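Local coordinates for protein diaminopropionate ammonia-lyase (Escherichia coli, PDB 4D9I) that catalyses the pyridoxal phosphate-dependent alpha,beta-elimination of both L- and D-2,3-diaminopropionate to pyruvate and ammonia, working as a homodimer, at residues A54-V59 and V350-Q355; G345-V350 and A369-I374. One frame throughout, in Å; residues are numbered along the deposited sequence.

Interaction 1: A54-V59 and V350-Q355; sequences ANLFGV and VHYHPQ
His351 reaches from the last turn of helix 338-352 to the C-terminal end of helix 51-57 and meets Phe57 and Leu56 in succession. Its CB sits over one face of the Phe57 ring, 4.0 Å from the ring centroid and 29° off the ring normal, which meets the geometry of a CH-pi contact. With CG anti to the backbone N (chi1 173°), the imidazole is carried outward from its own helix. CG of His351 then lies 3.4 Å from Phe57 CD1, an atom placed over one face of the imidazole but offset toward its rim. The two ring planes are only 28° from parallel, yet the centroids are 4.8 Å apart, so the rings are slid past each other and overlap little. Farther out, CE1 of His351 comes within 3.2 Å of Leu56 O, which approaches the imidazole obliquely, and NE2 packs 3.8 Å from Leu56 CG. ND1 is hydrogen-bonded to Arg356 NH2, which probably limits rotation of the ring. The contact joins the ends of helices 51-57 and 338-352 in this fold type II enzyme, and helix 51-57 closes in a Schellman motif: Gly58 has positive phi, Val59 N bonds back to Ala54 O at 3.0 Å and Gly58 N to Asn55 O. Replacing His351 by alanine would probably take the imidazole from beside Phe57 CD1 and CE1 and from Leu56 CG, and leave Arg356 NH2 without this acceptor. Tyr352 adds a looser touch, its OH 4.4 Å from Leu56 CD2, while its ring takes His351 CD2 over the centre of one face. Trp390 of the second subunit packs on both Leu56 and Tyr352, bringing the dimer partner to this contact.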
loop_
_atom_site.group_PDB
_atom_site.type_symbol
_atom_site.label_atom_id
_atom_site.label_comp_id
_atom_site.label_asym_id
_atom_site.label_seq_id
_atom_site.Cartn_x
_atom_site.Cartn_y
_atom_site.Cartn_z
ATOM N N ALA B 54 -12.331 -6.948 7.626
ATOM C CA ALA B 54 -13.645 -7.561 7.806
ATOM C C ALA B 54 -14.497 -6.758 8.805
ATOM O O ALA B 54 -15.686 -6.521 8.573
ATOM C CB ALA B 54 -13.507 -9.016 8.248
ATOM N N ASN B 55 -13.879 -6.324 9.902
ATOM C CA ASN B 55 -14.548 -5.439 10.864
ATOM C C ASN B 55 -15.004 -4.118 10.206
ATOM O O ASN B 55 -16.164 -3.729 10.323
ATOM C CB ASN B 55 -13.617 -5.182 12.048
ATOM C CG ASN B 55 -14.225 -4.273 13.098
ATOM O OD1 ASN B 55 -15.289 -4.545 13.631
ATOM N ND2 ASN B 55 -13.534 -3.187 13.412
ATOM N N LEU B 56 -14.101 -3.457 9.483
ATOM C CA LEU B 56 -14.459 -2.238 8.745
ATOM C C LEU B 56 -15.627 -2.438 7.756
ATOM O O LEU B 56 -16.506 -1.585 7.651
ATOM C CB LEU B 56 -13.246 -1.693 7.978
ATOM C CG LEU B 56 -13.455 -0.372 7.213
ATOM C CD1 LEU B 56 -13.716 0.837 8.138
ATOM C CD2 LEU B 56 -12.240 -0.110 6.347
ATOM N N PHE B 57 -15.632 -3.568 7.047
ATOM C CA PHE B 57 -16.638 -3.809 6.025
ATOM C C PHE B 57 -17.908 -4.391 6.600
ATOM O O PHE B 57 -18.868 -4.584 5.867
ATOM C CB PHE B 57 -16.112 -4.768 4.932
ATOM C CG PHE B 57 -15.116 -4.149 3.996
ATOM C CD1 PHE B 57 -14.700 -2.831 4.146
ATOM C CD2 PHE B 57 -14.550 -4.911 2.977
ATOM C CE1 PHE B 57 -13.764 -2.278 3.282
ATOM C CE2 PHE B 57 -13.616 -4.356 2.121
ATOM C CZ PHE B 57 -13.221 -3.041 2.277
ATOM N N GLY B 58 -17.908 -4.702 7.891
ATOM C CA GLY B 58 -19.119 -5.196 8.536
ATOM C C GLY B 58 -19.436 -6.654 8.237
ATOM O O GLY B 58 -20.602 -7.052 8.249
ATOM N N VAL B 59 -18.417 -7.457 7.951
ATOM C CA VAL B 59 -18.626 -8.920 7.885
ATOM C C VAL B 59 -17.806 -9.604 8.982
ATOM O O VAL B 59 -17.048 -8.930 9.680
ATOM C CB VAL B 59 -18.325 -9.498 6.488
ATOM C CG1 VAL B 59 -19.333 -8.948 5.469
ATOM C CG2 VAL B 59 -16.874 -9.229 6.071
ATOM N N VAL B 350 -18.369 -1.972 -2.554
ATOM C CA VAL B 350 -19.648 -2.065 -1.849
ATOM C C VAL B 350 -19.562 -1.217 -0.577
ATOM O O VAL B 350 -20.465 -0.444 -0.276
ATOM C CB VAL B 350 -19.975 -3.528 -1.483
ATOM C CG1 VAL B 350 -21.046 -3.594 -0.388
ATOM C CG2 VAL B 350 -20.401 -4.326 -2.725
ATOM N N HIS B 351 -18.464 -1.377 0.157
ATOM C CA HIS B 351 -18.307 -0.690 1.425
ATOM C C HIS B 351 -18.460 0.809 1.291
ATOM O O HIS B 351 -19.142 1.429 2.080
ATOM C CB HIS B 351 -16.969 -1.021 2.064
ATOM C CG HIS B 351 -16.687 -0.199 3.290
ATOM N ND1 HIS B 351 -17.375 -0.356 4.435
ATOM C CD2 HIS B 351 -15.776 0.829 3.512
ATOM C CE1 HIS B 351 -16.941 0.547 5.348
ATOM N NE2 HIS B 351 -15.955 1.261 4.788
ATOM N N TYR B 352 -17.841 1.391 0.268
ATOM C CA TYR B 352 -17.852 2.843 0.117
ATOM C C TYR B 352 -19.023 3.413 -0.691
ATOM O O TYR B 352 -19.206 4.630 -0.748
ATOM C CB TYR B 352 -16.521 3.301 -0.472
ATOM C CG TYR B 352 -15.352 3.166 0.483
ATOM C CD1 TYR B 352 -15.227 4.034 1.578
ATOM C CD2 TYR B 352 -14.361 2.190 0.292
ATOM C CE1 TYR B 352 -14.157 3.945 2.451
ATOM C CE2 TYR B 352 -13.270 2.088 1.178
ATOM C CZ TYR B 352 -13.182 2.976 2.251
ATOM O OH TYR B 352 -12.132 2.918 3.145
ATOM N N HIS B 353 -19.799 2.524 -1.320
ATOM C CA HIS B 353 -20.964 2.885 -2.137
ATOM C C HIS B 353 -22.059 3.532 -1.306
ATOM O O HIS B 353 -22.323 3.089 -0.187
ATOM C CB HIS B 353 -21.494 1.615 -2.814
ATOM C CG HIS B 353 -22.328 1.865 -4.048
ATOM N ND1 HIS B 353 -23.576 2.383 -3.993
ATOM C CD2 HIS B 353 -22.067 1.613 -5.397
ATOM C CE1 HIS B 353 -24.082 2.464 -5.239
ATOM N NE2 HIS B 353 -23.155 2.004 -6.097
ATOM N N PRO B 354 -22.739 4.572 -1.853
ATOM C CA PRO B 354 -23.890 5.130 -1.133
ATOM C C PRO B 354 -25.002 4.097 -0.872
ATOM O O PRO B 354 -25.729 4.227 0.114
ATOM C CB PRO B 354 -24.397 6.265 -2.040
ATOM C CG PRO B 354 -23.622 6.198 -3.303
ATOM C CD PRO B 354 -22.439 5.296 -3.102
ATOM N N GLN B 355 -25.111 3.069 -1.709
ATOM C CA GLN B 355 -26.151 2.062 -1.516
ATOM C C GLN B 355 -25.590 0.838 -0.814
ATOM O O GLN B 355 -26.070 -0.276 -1.013
ATOM C CB GLN B 355 -26.834 1.701 -2.843
ATOM C CG GLN B 355 -27.718 2.831 -3.382
ATOM C CD GLN B 355 -28.217 2.574 -4.800
ATOM O OE1 GLN B 355 -29.421 2.560 -5.052
ATOM N NE2 GLN B 355 -27.291 2.372 -5.730
#

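Interaction 2: G345-V350 and A369-I374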
loop_
_atom_site.group_PDB
_atom_site.type_symbol
_atom_site.label_atom_id
_atom_site.label_comp_id
_atom_site.label_asym_id
_atom_site.label_seq_id
_atom_site.Cartn_x
_atom_site.Cartn_y
_atom_site.Cartn_z
ATOM N N GLY B 345 -11.769 -6.252 -4.562
ATOM C CA GLY B 345 -12.207 -4.934 -4.986
ATOM C C GLY B 345 -13.701 -4.747 -4.862
ATOM O O GLY B 345 -14.148 -3.672 -4.474
ATOM N N VAL B 346 -14.475 -5.792 -5.193
ATOM C CA VAL B 346 -15.935 -5.698 -5.127
ATOM C C VAL B 346 -16.391 -5.358 -3.701
ATOM O O VAL B 346 -17.238 -4.485 -3.506
ATOM C CB VAL B 346 -16.633 -6.984 -5.627
ATOM C CG1 VAL B 346 -18.111 -6.999 -5.241
ATOM C CG2 VAL B 346 -16.486 -7.105 -7.134
ATOM N N LEU B 347 -15.827 -6.062 -2.720
ATOM C CA LEU B 347 -16.193 -5.831 -1.320
ATOM C C LEU B 347 -15.882 -4.399 -0.911
ATOM O O LEU B 347 -16.659 -3.759 -0.187
ATOM C CB LEU B 347 -15.467 -6.805 -0.387
ATOM C CG LEU B 347 -15.720 -8.302 -0.568
ATOM C CD1 LEU B 347 -14.977 -9.092 0.502
ATOM C CD2 LEU B 347 -17.203 -8.572 -0.474
ATOM N N ALA B 348 -14.747 -3.889 -1.371
ATOM C CA ALA B 348 -14.341 -2.525 -1.032
ATOM C C ALA B 348 -15.272 -1.504 -1.716
ATOM O O ALA B 348 -15.644 -0.500 -1.096
ATOM C CB ALA B 348 -12.894 -2.285 -1.439
ATOM N N ALA B 349 -15.650 -1.774 -2.976
ATOM C CA ALA B 349 -16.550 -0.889 -3.720
ATOM C C ALA B 349 -17.924 -0.829 -3.062
ATOM O O ALA B 349 -18.579 0.217 -3.055
ATOM C CB ALA B 349 -16.685 -1.351 -5.169
ATOM N N VAL B 350 -18.369 -1.972 -2.554
ATOM C CA VAL B 350 -19.648 -2.065 -1.849
ATOM C C VAL B 350 -19.562 -1.217 -0.577
ATOM O O VAL B 350 -20.465 -0.444 -0.276
ATOM C CB VAL B 350 -19.975 -3.528 -1.483
ATOM C CG1 VAL B 350 -21.046 -3.594 -0.388
ATOM C CG2 VAL B 350 -20.401 -4.326 -2.725
ATOM N N ALA B 369 -21.093 -13.021 7.972
ATOM C CA ALA B 369 -20.476 -13.520 6.735
ATOM C C ALA B 369 -18.991 -13.859 6.858
ATOM O O ALA B 369 -18.202 -13.099 7.432
ATOM C CB ALA B 369 -20.720 -12.575 5.568
ATOM N N VAL B 370 -18.636 -15.027 6.320
ATOM C CA VAL B 370 -17.262 -15.481 6.204
ATOM C C VAL B 370 -16.941 -15.602 4.707
ATOM O O VAL B 370 -17.491 -16.473 3.995
ATOM C CB VAL B 370 -17.054 -16.810 6.953
ATOM C CG1 VAL B 370 -15.630 -17.294 6.815
ATOM C CG2 VAL B 370 -17.419 -16.649 8.434
ATOM N N VAL B 371 -16.054 -14.729 4.229
ATOM C CA VAL B 371 -15.947 -14.491 2.787
ATOM C C VAL B 371 -14.578 -14.920 2.247
ATOM O O VAL B 371 -13.560 -14.336 2.589
ATOM C CB VAL B 371 -16.249 -13.020 2.445
ATOM C CG1 VAL B 371 -16.317 -12.809 0.933
ATOM C CG2 VAL B 371 -17.564 -12.566 3.093
ATOM N N LEU B 372 -14.587 -15.972 1.428
ATOM C CA LEU B 372 -13.408 -16.489 0.794
ATOM C C LEU B 372 -13.175 -15.735 -0.508
ATOM O O LEU B 372 -14.056 -15.648 -1.357
ATOM C CB LEU B 372 -13.558 -18.009 0.539
ATOM C CG LEU B 372 -12.467 -18.713 -0.285
ATOM C CD1 LEU B 372 -11.090 -18.520 0.307
ATOM C CD2 LEU B 372 -12.790 -20.203 -0.400
ATOM N N VAL B 373 -11.986 -15.164 -0.641
ATOM C CA VAL B 373 -11.584 -14.422 -1.843
ATOM C C VAL B 373 -10.350 -15.122 -2.375
ATOM O O VAL B 373 -9.554 -15.633 -1.587
ATOM C CB VAL B 373 -11.272 -12.949 -1.479
ATOM C CG1 VAL B 373 -10.792 -12.150 -2.674
ATOM C CG2 VAL B 373 -12.533 -12.285 -0.909
ATOM N N ILE B 374 -10.205 -15.176 -3.704
ATOM C CA ILE B 374 -9.005 -15.718 -4.304
ATOM C C ILE B 374 -8.199 -14.610 -4.971
ATOM O O ILE B 374 -8.709 -13.913 -5.859
ATOM C CB ILE B 374 -9.314 -16.833 -5.345
ATOM C CG1 ILE B 374 -10.386 -17.813 -4.841
ATOM C CG2 ILE B 374 -8.017 -17.509 -5.781
ATOM C CD1 ILE B 374 -10.025 -18.695 -3.641
#
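Leu347 has CG anti to its carbonyl carbon (chi1 -61°) and CD1 anti to CA (chi2 -177°), while Val371 holds CG1 anti to its backbone N (chi1 -173°); these settings bring Leu347 CD1 and Val371 CG1 to 4.0 Å. The two side chains run past each other in opposite directions, so the meeting is one of methyl groups alongside one another. The same CD1 also lies 4.3 Å from CG2 of Val373, two residues along the strand. Alternation explains the pairing: Val371 and Val373 both point toward the helix, and a single leucine methyl reaches both. The nearest CA atoms, those of Leu347 and Val371, are 9.6 Å apart, a spacing bridged entirely by side chains. The evidence is therefore of purely apolar packing, and all three residues are buried. Ile62 of strand 61-66 also touches Leu347, and Leu228 of strand 226-230 touches Val371, so both strands flanking 370-375 share in this core. Helix 338-352 lies against a mixed sheet in which 370-375 runs parallel to both neighbours, the helix-on-sheet layering of the alpha/beta fold in tryptophan synthase beta subunit-like enzymes.

Helix 338-352 serves both contacts, and Val350 belongs to both ranges. Interaction 2 is the core contact: three buried aliphatic residues, helix against strand, its centre about 16 Å from the centre of the chain. Interaction 1 lies farther out, its centre about 25 Å from there, is only partly buried, and adds ring surfaces and a carbonyl oxygen to the aliphatic packing, between two helix ends at the dimer partner. It also buries more area, 183 against 86 Å². Their centres are about 9 Å apart, and Phe57 forms the join: its CZ is 3.5 Å from Ala348 CA. A second touch, Val59 CB to Ala369 O at 3.7 Å, links the segments 54-59 and 369-374 directly.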